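Local coordinates for protein pyridoxine 4-oxidase (PDB 4HA6) that catalyses the FAD-dependent oxidation of pyridoxine at its 4-hydroxymethyl group, as a flavoprotein oxidase of the GMC oxidoreductase family, at residues Met90-Gly95 and Ile489-Leu494; Ile124-Leu129 and Asn186-Arg191; Glu170-Gly175 and Gly179-Ser184. All coordinates share one frame; numbering follows the deposited sequence.

Contact 1 (Met90-Gly95 and Ile489-Leu494); sequences MGYMRG and IHAAVL. With FAD (flavin-adenine dinucleotide), chain B.
Ala-491 points its methyl group at the 90-95 loop. CB lies over one face of the Tyr-92 ring, 4.0 Å from the ring centroid and 29° off the normal, a CH-pi contact weighted toward CE1. Ala-491 CB also rests 3.4 Å from Met-93 O and touches the backbone of Arg-94. Tyr-92 presents its ring because CG stands anti to the backbone N (chi1 -173°); its hydroxyl continues past the alanine to a hydrogen bond with Glu-125. No direct hydrogen bond joins the two segments, and the flavin and water do that work. Gly-91 N donates to FAD O4 at 2.7 Å, and FAD N3 donates back to Gly-91 O, so the N-H and the carbonyl of one residue pair with the flavin pyrimidine ring. From the other segment His-490 N gives FAD O2 a 2.7 Å bond (151° at the hydrogen). One water accepts from Met-93 N and Ala-491 N and lies 2.7 Å from FAD O2. This is cofactor recognition by backbone groups in a GMC flavoprotein. The loop precedes helix 97-107, and Ala-491 lies in the first turn of helix 490-506; helix 114-124 packs against Tyr-92 through Phe-121, while helix 11-20 touches Val-493 and Leu-494.

Contact 2 (Ile124-Leu129 and Asn186-Arg191); sequences IEDHPL and NIRDGR
Asp-126 and Arg-188 meet in a salt bridge, the one direct contact between these segments. Both guanidinium end nitrogens of Arg-188 converge on a single oxygen, Asp-126 OD2: NH1 at 3.0 Å with 158° at the hydrogen, NH2 at 3.3 Å and more bent. OD2 lies in the guanidinium plane, but the carboxylate is turned 82° against it, so the second nitrogen approaches from above the carboxylate plane and no parallel two-oxygen pairing forms. Asp-126 reaches across with CG anti to its main-chain nitrogen (chi1 -178°), whereas the arginine chain bends at chi2 and chi3. The other carboxylate oxygen, OD1, accepts a hydrogen bond from Gly-138 N. With an alanine here the carboxylate is gone, which would probably leave the Arg-188 guanidinium without its anionic mate and the Gly-138 amide without this acceptor.

Backbone hydrogen bonds shape the hairpin end. Arg-188 begins a type I' turn of a beta hairpin, closed by Arg-188 N to Arg-191 O and Arg-191 N to Arg-188 O, both 2.9 Å; Asp-189 and Gly-190, its two central residues, both take positive phi. Asp-126 belongs to strand 125-126, paired parallel with 141-142, just beyond helix 114-124.

Contact 3 (Glu170-Gly175 and Gly179-Ser184); sequences EGHNSG and GVTPNS
Gly-171 opens the contact by giving its N-H to Thr-181 OG1 at 2.9 Å, with 157° at the hydrogen. The threonine hydroxyl donates in turn to Pro-182 O, so OG1 both accepts and donates. Gly-171 CA also packs 3.5 Å from Ser-184 OG; a CB there would clash with that oxygen, and the positive phi separately favours glycine. His-172 follows, its imidazole covered on one face by the Thr-181 methyl, a CH-pi contact with CG2 3.6 Å from the centroid and offset toward NE2. Thr-181 can serve both residues because OG1 is anti to the backbone N (chi1 180°), leaving CG2 to face the ring. At the ring edge, in its plane, Asn-183 OD1 approaches His-172 CE1 at 3.4 Å, the amide turned 42° from the ring. His-172 ND1 and Ser-184 N share a water, 2.6 Å from ND1. Asn-173 ND2 reaches Ser-184 OG through another water and also bonds to Tyr-92 O, while its OD1 accepts from Arg-94 N. The touching parts of these irregular segments run 56° apart. Beyond them, His-172 NE2 and Asn-183 OD1 bond to the backbone of Met-317 in strand 314-320, and helix 152-163 covers Val-180 and Pro-182.

How the contacts relate
Contact 1 is the flavin-binding centre of the group, and the other two, both nested inside the chain loop it closes, adjoin its 90-95 segment. Contact 2 lies about 13 Å away between centres; Arg-94 NH2 forms a salt bridge with Glu-125 OE1 at 2.6 Å. Contact 3, about 12 Å from contact 1, reaches the same loop through Arg-94 N to Asn-173 OD1 at 2.7 Å and Tyr-92 N to Ser-184 O at 3.0 Å, both probable hydrogen bonds. Contact 3 is nested within contact 2's loop, centres about 14 Å apart, with Leu-129 CD2 packed 4.1 Å from Glu-170 OE1. Bound pyridoxamine, about 4 Å from the side chains of Met-93 and Asn-183, puts contacts 1 and 3 beside the substrate pocket; contact 2 remains at the surface.

Contact 1 (Met90-Gly95 and Ile489-Leu494)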
loop_
_atom_site.group_PDB
_atom_site.type_symbol
_atom_site.label_atom_id
_atom_site.label_comp_id
_atom_site.label_asym_id
_atom_site.label_seq_id
_atom_site.Cartn_x
_atom_site.Cartn_y
_atom_site.Cartn_z
ATOM N N MET A 90 1.398 0.365 9.805
ATOM C CA MET A 90 2.845 0.577 9.954
ATOM C C MET A 90 3.780 -0.635 9.745
ATOM O O MET A 90 4.936 -0.613 10.178
ATOM C CB MET A 90 3.189 1.402 11.216
ATOM C CG MET A 90 2.594 0.933 12.550
ATOM S SD MET A 90 1.872 2.283 13.529
ATOM C CE MET A 90 0.120 1.996 13.220
ATOM N N GLY A 91 3.297 -1.665 9.052
ATOM C CA GLY A 91 4.142 -2.793 8.702
ATOM C C GLY A 91 5.134 -2.356 7.647
ATOM O O GLY A 91 4.771 -1.588 6.738
ATOM N N TYR A 92 6.380 -2.816 7.770
ATOM C CA TYR A 92 7.410 -2.530 6.767
ATOM C C TYR A 92 7.893 -3.831 6.113
ATOM O O TYR A 92 8.592 -4.638 6.749
ATOM C CB TYR A 92 8.592 -1.796 7.400
ATOM C CG TYR A 92 9.635 -1.323 6.406
ATOM C CD1 TYR A 92 9.453 -0.145 5.678
ATOM C CD2 TYR A 92 10.803 -2.053 6.200
ATOM C CE1 TYR A 92 10.417 0.298 4.768
ATOM C CE2 TYR A 92 11.773 -1.620 5.293
ATOM C CZ TYR A 92 11.571 -0.455 4.581
ATOM O OH TYR A 92 12.534 -0.054 3.685
ATOM N N MET A 93 7.503 -4.033 4.855
ATOM C CA MET A 93 7.899 -5.211 4.088
ATOM C C MET A 93 8.414 -4.746 2.730
ATOM O O MET A 93 7.635 -4.224 1.935
ATOM C CB MET A 93 6.682 -6.129 3.850
ATOM C CG MET A 93 6.204 -6.936 5.060
ATOM S SD MET A 93 5.287 -5.989 6.310
ATOM C CE MET A 93 4.331 -7.335 7.033
ATOM N N ARG A 94 9.702 -4.934 2.447
ATOM C CA ARG A 94 10.237 -4.543 1.139
ATOM C C ARG A 94 9.518 -5.280 0.010
ATOM O O ARG A 94 9.169 -4.695 -1.014
ATOM C CB ARG A 94 11.734 -4.861 1.039
ATOM C CG ARG A 94 12.643 -4.066 1.948
ATOM C CD ARG A 94 14.071 -4.610 1.805
ATOM N NE ARG A 94 15.037 -3.763 2.500
ATOM C CZ ARG A 94 16.343 -4.008 2.555
ATOM N NH1 ARG A 94 16.852 -5.083 1.957
ATOM N NH2 ARG A 94 17.140 -3.181 3.214
ATOM N N GLY A 95 9.281 -6.571 0.214
ATOM C CA GLY A 95 8.807 -7.422 -0.857
ATOM C C GLY A 95 9.877 -8.475 -1.088
ATOM O O GLY A 95 10.914 -8.455 -0.418
ATOM N N ILE A 489 2.818 -2.704 0.686
ATOM C CA ILE A 489 3.521 -2.013 -0.391
ATOM C C ILE A 489 4.178 -0.671 -0.045
ATOM O O ILE A 489 4.758 -0.023 -0.925
ATOM C CB ILE A 489 2.557 -1.726 -1.556
ATOM C CG1 ILE A 489 1.440 -0.770 -1.107
ATOM C CG2 ILE A 489 1.980 -3.029 -2.128
ATOM C CD1 ILE A 489 0.484 -0.390 -2.243
ATOM N N HIS A 490 4.074 -0.219 1.199
ATOM C CA HIS A 490 4.589 1.110 1.532
ATOM C C HIS A 490 6.102 1.196 1.274
ATOM O O HIS A 490 6.589 2.198 0.736
ATOM C CB HIS A 490 4.233 1.480 2.977
ATOM C CG HIS A 490 4.554 2.893 3.356
ATOM N ND1 HIS A 490 5.359 3.206 4.433
ATOM C CD2 HIS A 490 4.157 4.074 2.826
ATOM C CE1 HIS A 490 5.443 4.522 4.546
ATOM N NE2 HIS A 490 4.724 5.074 3.585
ATOM N N ALA A 491 6.845 0.148 1.618
ATOM C CA ALA A 491 8.300 0.175 1.401
ATOM C C ALA A 491 8.584 0.394 -0.086
ATOM O O ALA A 491 9.483 1.154 -0.463
ATOM C CB ALA A 491 8.946 -1.125 1.871
ATOM N N ALA A 492 7.804 -0.291 -0.923
ATOM C CA ALA A 492 7.945 -0.204 -2.375
ATOM C C ALA A 492 7.613 1.181 -2.914
ATOM O O ALA A 492 8.295 1.691 -3.816
ATOM C CB ALA A 492 7.066 -1.251 -3.060
ATOM N N VAL A 493 6.554 1.788 -2.387
ATOM C CA VAL A 493 6.193 3.141 -2.812
ATOM C C VAL A 493 7.339 4.091 -2.460
ATOM O O VAL A 493 7.676 5.010 -3.226
ATOM C CB VAL A 493 4.923 3.645 -2.094
ATOM C CG1 VAL A 493 4.601 5.072 -2.519
ATOM C CG2 VAL A 493 3.737 2.721 -2.377
ATOM N N LEU A 494 7.941 3.877 -1.295
ATOM C CA LEU A 494 9.032 4.735 -0.856
ATOM C C LEU A 494 10.264 4.474 -1.722
ATOM O O LEU A 494 10.940 5.410 -2.151
ATOM C CB LEU A 494 9.315 4.541 0.640
ATOM C CG LEU A 494 8.185 4.914 1.619
ATOM C CD1 LEU A 494 8.564 4.463 3.027
ATOM C CD2 LEU A 494 7.870 6.399 1.616
HETATM P PA FAD B . -0.777 8.222 -0.422
HETATM O O1A FAD B . 0.214 8.008 0.713
HETATM O O2A FAD B . -2.190 7.742 -0.244
HETATM O O5B FAD B . -0.780 9.807 -0.749
HETATM C C5B FAD B . -1.734 10.458 -1.583
HETATM C C4B FAD B . -1.782 11.896 -1.086
HETATM O O4B FAD B . -2.163 12.806 -2.122
HETATM C C3B FAD B . -2.808 12.048 0.030
HETATM O O3B FAD B . -2.175 12.819 1.065
HETATM C C2B FAD B . -3.965 12.813 -0.608
HETATM O O2B FAD B . -4.648 13.638 0.353
HETATM C C1B FAD B . -3.262 13.630 -1.689
HETATM N N9A FAD B . -4.089 13.939 -2.893
HETATM C C8A FAD B . -4.905 13.091 -3.556
HETATM N N7A FAD B . -5.477 13.716 -4.620
HETATM C C5A FAD B . -5.024 14.992 -4.657
HETATM C C6A FAD B . -5.228 16.181 -5.525
HETATM N N6A FAD B . -6.058 16.128 -6.615
HETATM N N1A FAD B . -4.554 17.321 -5.201
HETATM C C2A FAD B . -3.723 17.384 -4.139
HETATM N N3A FAD B . -3.498 16.332 -3.319
HETATM C C4A FAD B . -4.106 15.128 -3.518
HETATM N N1 FAD B . 1.391 -0.319 3.681
HETATM C C2 FAD B . 2.383 -1.004 4.280
HETATM O O2 FAD B . 3.425 -1.236 3.626
HETATM N N3 FAD B . 2.284 -1.471 5.538
HETATM C C4 FAD B . 1.193 -1.268 6.295
HETATM O O4 FAD B . 1.109 -1.722 7.467
HETATM C C4X FAD B . 0.058 -0.521 5.706
HETATM N N5 FAD B . -1.082 -0.286 6.388
HETATM C C5X FAD B . -2.098 0.418 5.830
HETATM C C6 FAD B . -3.266 0.663 6.548
HETATM C C7 FAD B . -4.306 1.392 5.977
HETATM C C7M FAD B . -5.563 1.651 6.770
HETATM C C8 FAD B . -4.169 1.916 4.590
HETATM C C8M FAD B . -5.299 2.698 3.974
HETATM C C9 FAD B . -3.004 1.679 3.862
HETATM C C9A FAD B . -1.971 0.941 4.440
HETATM N N10 FAD B . -0.792 0.691 3.715
HETATM C C10 FAD B . 0.238 -0.040 4.323
HETATM C "C1'" FAD B . -0.652 1.186 2.340
HETATM C "C2'" FAD B . 0.274 2.387 2.234
HETATM O "O2'" FAD B . -0.032 3.340 3.264
HETATM C "C3'" FAD B . 0.049 3.000 0.850
HETATM O "O3'" FAD B . 0.190 1.962 -0.134
HETATM C "C4'" FAD B . 1.033 4.123 0.570
HETATM O "O4'" FAD B . 0.898 5.104 1.613
HETATM C "C5'" FAD B . 0.791 4.750 -0.807
HETATM O "O5'" FAD B . 1.420 6.030 -0.829
HETATM P P FAD B . 1.213 6.991 -2.092
HETATM O O1P FAD B . 2.254 8.104 -2.086
HETATM O O2P FAD B . 1.036 6.152 -3.341
HETATM O O3P FAD B . -0.238 7.611 -1.803
HETATM O O HOH W 1 5.592 1.029 6.161
HETATM O O HOH W 2 5.904 -2.314 3.283
HETATM O O HOH W 3 6.582 -2.944 -0.400
#

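Contact 2 (Ile124-Leu129 and Asn186-Arg191)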
loop_
_atom_site.group_PDB
_atom_site.type_symbol
_atom_site.label_atom_id
_atom_site.label_comp_id
_atom_site.label_asym_id
_atom_site.label_seq_id
_atom_site.Cartn_x
_atom_site.Cartn_y
_atom_site.Cartn_z
ATOM N N ILE A 124 16.896 4.450 2.684
ATOM C CA ILE A 124 15.653 4.816 3.345
ATOM C C ILE A 124 15.647 4.391 4.817
ATOM O O ILE A 124 15.154 5.119 5.691
ATOM C CB ILE A 124 14.461 4.195 2.606
ATOM C CG1 ILE A 124 14.127 5.028 1.363
ATOM C CG2 ILE A 124 13.250 4.080 3.527
ATOM C CD1 ILE A 124 13.330 4.283 0.310
ATOM N N GLU A 125 16.228 3.222 5.080
ATOM C CA GLU A 125 16.079 2.551 6.371
ATOM C C GLU A 125 17.045 2.990 7.473
ATOM O O GLU A 125 18.240 3.188 7.225
ATOM C CB GLU A 125 16.232 1.050 6.149
ATOM C CG GLU A 125 15.100 0.498 5.328
ATOM C CD GLU A 125 15.436 -0.804 4.674
ATOM O OE1 GLU A 125 16.564 -1.314 4.878
ATOM O OE2 GLU A 125 14.566 -1.317 3.949
ATOM N N ASP A 126 16.520 3.144 8.688
ATOM C CA ASP A 126 17.375 3.105 9.884
ATOM C C ASP A 126 17.016 1.837 10.635
ATOM O O ASP A 126 16.053 1.821 11.414
ATOM C CB ASP A 126 17.189 4.322 10.792
ATOM C CG ASP A 126 18.130 4.293 12.026
ATOM O OD1 ASP A 126 19.250 3.730 11.934
ATOM O OD2 ASP A 126 17.747 4.838 13.085
ATOM N N HIS A 127 17.792 0.783 10.384
ATOM C CA HIS A 127 17.459 -0.581 10.794
ATOM C C HIS A 127 18.451 -1.092 11.846
ATOM O O HIS A 127 19.639 -0.793 11.768
ATOM C CB HIS A 127 17.513 -1.484 9.555
ATOM C CG HIS A 127 16.761 -2.769 9.697
ATOM N ND1 HIS A 127 17.260 -3.852 10.390
ATOM C CD2 HIS A 127 15.554 -3.153 9.217
ATOM C CE1 HIS A 127 16.385 -4.840 10.347
ATOM N NE2 HIS A 127 15.344 -4.446 9.634
ATOM N N PRO A 128 17.970 -1.881 12.826
ATOM C CA PRO A 128 18.893 -2.380 13.851
ATOM C C PRO A 128 19.936 -3.350 13.286
ATOM O O PRO A 128 20.977 -3.524 13.910
ATOM C CB PRO A 128 17.966 -3.086 14.852
ATOM C CG PRO A 128 16.741 -3.415 14.083
ATOM C CD PRO A 128 16.583 -2.306 13.078
ATOM N N LEU A 129 19.666 -3.957 12.129
ATOM C CA LEU A 129 20.639 -4.822 11.455
ATOM C C LEU A 129 21.494 -4.043 10.444
ATOM O O LEU A 129 22.297 -4.629 9.721
ATOM C CB LEU A 129 19.919 -5.965 10.728
ATOM C CG LEU A 129 19.624 -7.307 11.389
ATOM C CD1 LEU A 129 19.501 -7.188 12.894
ATOM C CD2 LEU A 129 18.357 -7.911 10.791
ATOM N N ASN A 186 7.317 0.545 11.488
ATOM C CA ASN A 186 7.820 1.918 11.536
ATOM C C ASN A 186 7.364 2.577 12.821
ATOM O O ASN A 186 6.399 3.352 12.823
ATOM C CB ASN A 186 7.363 2.757 10.339
ATOM C CG ASN A 186 7.876 2.227 9.008
ATOM O OD1 ASN A 186 7.156 2.256 8.006
ATOM N ND2 ASN A 186 9.126 1.749 8.987
ATOM N N ILE A 187 8.058 2.242 13.908
ATOM C CA ILE A 187 7.771 2.756 15.246
ATOM C C ILE A 187 9.107 3.137 15.880
ATOM O O ILE A 187 10.117 2.455 15.671
ATOM C CB ILE A 187 7.054 1.690 16.125
ATOM C CG1 ILE A 187 5.704 1.293 15.522
ATOM C CG2 ILE A 187 6.838 2.190 17.549
ATOM C CD1 ILE A 187 4.919 0.279 16.362
ATOM N N ARG A 188 9.126 4.248 16.610
ATOM C CA ARG A 188 10.291 4.648 17.395
ATOM C C ARG A 188 9.804 5.268 18.703
ATOM O O ARG A 188 8.958 6.172 18.688
ATOM C CB ARG A 188 11.176 5.642 16.630
ATOM C CG ARG A 188 12.275 6.269 17.493
ATOM C CD ARG A 188 13.587 6.417 16.727
ATOM N NE ARG A 188 14.163 5.117 16.386
ATOM C CZ ARG A 188 15.153 4.938 15.513
ATOM N NH1 ARG A 188 15.692 5.976 14.885
ATOM N NH2 ARG A 188 15.604 3.716 15.260
ATOM N N ASP A 189 10.326 4.760 19.823
ATOM C CA ASP A 189 9.954 5.218 21.167
ATOM C C ASP A 189 8.462 5.056 21.425
ATOM O O ASP A 189 7.827 5.918 22.039
ATOM C CB ASP A 189 10.390 6.672 21.387
ATOM C CG ASP A 189 11.876 6.884 21.114
ATOM O OD1 ASP A 189 12.669 5.949 21.359
ATOM O OD2 ASP A 189 12.250 7.987 20.651
ATOM N N GLY A 190 7.899 3.959 20.927
ATOM C CA GLY A 190 6.485 3.691 21.091
ATOM C C GLY A 190 5.599 4.501 20.167
ATOM O O GLY A 190 4.375 4.347 20.184
ATOM N N ARG A 191 6.206 5.356 19.347
ATOM C CA ARG A 191 5.433 6.223 18.462
ATOM C C ARG A 191 5.480 5.798 17.005
ATOM O O ARG A 191 6.557 5.510 16.468
ATOM C CB ARG A 191 5.945 7.655 18.543
ATOM C CG ARG A 191 4.909 8.623 19.046
ATOM C CD ARG A 191 5.085 8.816 20.529
ATOM N NE ARG A 191 6.395 9.395 20.807
ATOM C CZ ARG A 191 6.609 10.683 21.057
ATOM N NH1 ARG A 191 5.590 11.533 21.085
ATOM N NH2 ARG A 191 7.841 11.120 21.293
#

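Contact 3 (Glu170-Gly175 and Gly179-Ser184)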
loop_
_atom_site.group_PDB
_atom_site.type_symbol
_atom_site.label_atom_id
_atom_site.label_comp_id
_atom_site.label_asym_id
_atom_site.label_seq_id
_atom_site.Cartn_x
_atom_site.Cartn_y
_atom_site.Cartn_z
ATOM N N GLU A 170 14.417 -12.851 10.809
ATOM C CA GLU A 170 14.446 -11.594 11.533
ATOM C C GLU A 170 13.863 -10.488 10.655
ATOM O O GLU A 170 14.611 -9.729 10.023
ATOM C CB GLU A 170 15.874 -11.217 11.915
ATOM C CG GLU A 170 16.468 -11.962 13.079
ATOM C CD GLU A 170 17.650 -11.191 13.635
ATOM O OE1 GLU A 170 18.762 -11.331 13.084
ATOM O OE2 GLU A 170 17.454 -10.401 14.588
ATOM N N GLY A 171 12.534 -10.379 10.635
ATOM C CA GLY A 171 11.872 -9.458 9.729
ATOM C C GLY A 171 11.802 -10.092 8.351
ATOM O O GLY A 171 12.372 -11.168 8.137
ATOM N N HIS A 172 11.123 -9.427 7.417
ATOM C CA HIS A 172 10.834 -10.013 6.117
ATOM C C HIS A 172 11.741 -9.488 5.024
ATOM O O HIS A 172 11.490 -9.749 3.855
ATOM C CB HIS A 172 9.392 -9.678 5.710
ATOM C CG HIS A 172 8.362 -10.362 6.545
ATOM N ND1 HIS A 172 7.590 -9.685 7.465
ATOM C CD2 HIS A 172 7.987 -11.661 6.614
ATOM C CE1 HIS A 172 6.779 -10.542 8.062
ATOM N NE2 HIS A 172 6.998 -11.747 7.565
ATOM N N ASN A 173 12.797 -8.774 5.394
ATOM C CA ASN A 173 13.414 -7.853 4.446
ATOM C C ASN A 173 14.814 -8.206 3.947
ATOM O O ASN A 173 15.445 -7.428 3.218
ATOM C CB ASN A 173 13.333 -6.432 5.022
ATOM C CG ASN A 173 11.886 -6.004 5.246
ATOM O OD1 ASN A 173 11.042 -6.200 4.366
ATOM N ND2 ASN A 173 11.579 -5.492 6.437
ATOM N N SER A 174 15.282 -9.394 4.313
ATOM C CA SER A 174 16.633 -9.797 3.975
ATOM C C SER A 174 16.756 -10.258 2.527
ATOM O O SER A 174 17.865 -10.470 2.039
ATOM C CB SER A 174 17.072 -10.937 4.877
ATOM O OG SER A 174 16.526 -12.151 4.398
ATOM N N GLY A 175 15.626 -10.386 1.831
ATOM C CA GLY A 175 15.613 -11.039 0.532
ATOM C C GLY A 175 14.960 -12.403 0.668
ATOM O O GLY A 175 14.545 -13.010 -0.325
ATOM N N GLY A 179 8.743 -17.550 5.841
ATOM C CA GLY A 179 9.223 -17.956 7.158
ATOM C C GLY A 179 8.285 -17.436 8.232
ATOM O O GLY A 179 7.153 -17.050 7.919
ATOM N N VAL A 180 8.738 -17.435 9.488
ATOM C CA VAL A 180 7.944 -16.892 10.591
ATOM C C VAL A 180 8.748 -15.810 11.314
ATOM O O VAL A 180 9.964 -15.946 11.468
ATOM C CB VAL A 180 7.466 -17.984 11.582
ATOM C CG1 VAL A 180 6.443 -18.904 10.925
ATOM C CG2 VAL A 180 8.644 -18.786 12.121
ATOM N N THR A 181 8.072 -14.728 11.716
ATOM C CA THR A 181 8.739 -13.571 12.317
ATOM C C THR A 181 7.688 -12.548 12.714
ATOM O O THR A 181 6.645 -12.448 12.063
ATOM C CB THR A 181 9.763 -12.908 11.329
ATOM O OG1 THR A 181 10.404 -11.775 11.940
ATOM C CG2 THR A 181 9.071 -12.450 10.065
ATOM N N PRO A 182 7.945 -11.791 13.795
ATOM C CA PRO A 182 7.109 -10.605 14.011
ATOM C C PRO A 182 7.311 -9.640 12.847
ATOM O O PRO A 182 8.432 -9.554 12.333
ATOM C CB PRO A 182 7.699 -9.978 15.286
ATOM C CG PRO A 182 8.460 -11.080 15.960
ATOM C CD PRO A 182 8.959 -11.971 14.851
ATOM N N ASN A 183 6.262 -8.931 12.434
ATOM C CA ASN A 183 6.411 -7.902 11.410
ATOM C C ASN A 183 7.352 -6.805 11.873
ATOM O O ASN A 183 7.276 -6.369 13.020
ATOM C CB ASN A 183 5.058 -7.266 11.083
ATOM C CG ASN A 183 4.022 -8.285 10.650
ATOM O OD1 ASN A 183 4.365 -9.331 10.114
ATOM N ND2 ASN A 183 2.747 -7.984 10.891
ATOM N N SER A 184 8.241 -6.359 10.990
ATOM C CA SER A 184 9.000 -5.140 11.242
ATOM C C SER A 184 8.030 -3.970 11.168
ATOM O O SER A 184 7.065 -4.021 10.396
ATOM C CB SER A 184 10.121 -4.973 10.213
ATOM O OG SER A 184 11.012 -6.090 10.244
HETATM O O HOH W 4 8.555 -7.320 8.168
HETATM O O HOH W 5 13.238 -5.928 8.789
#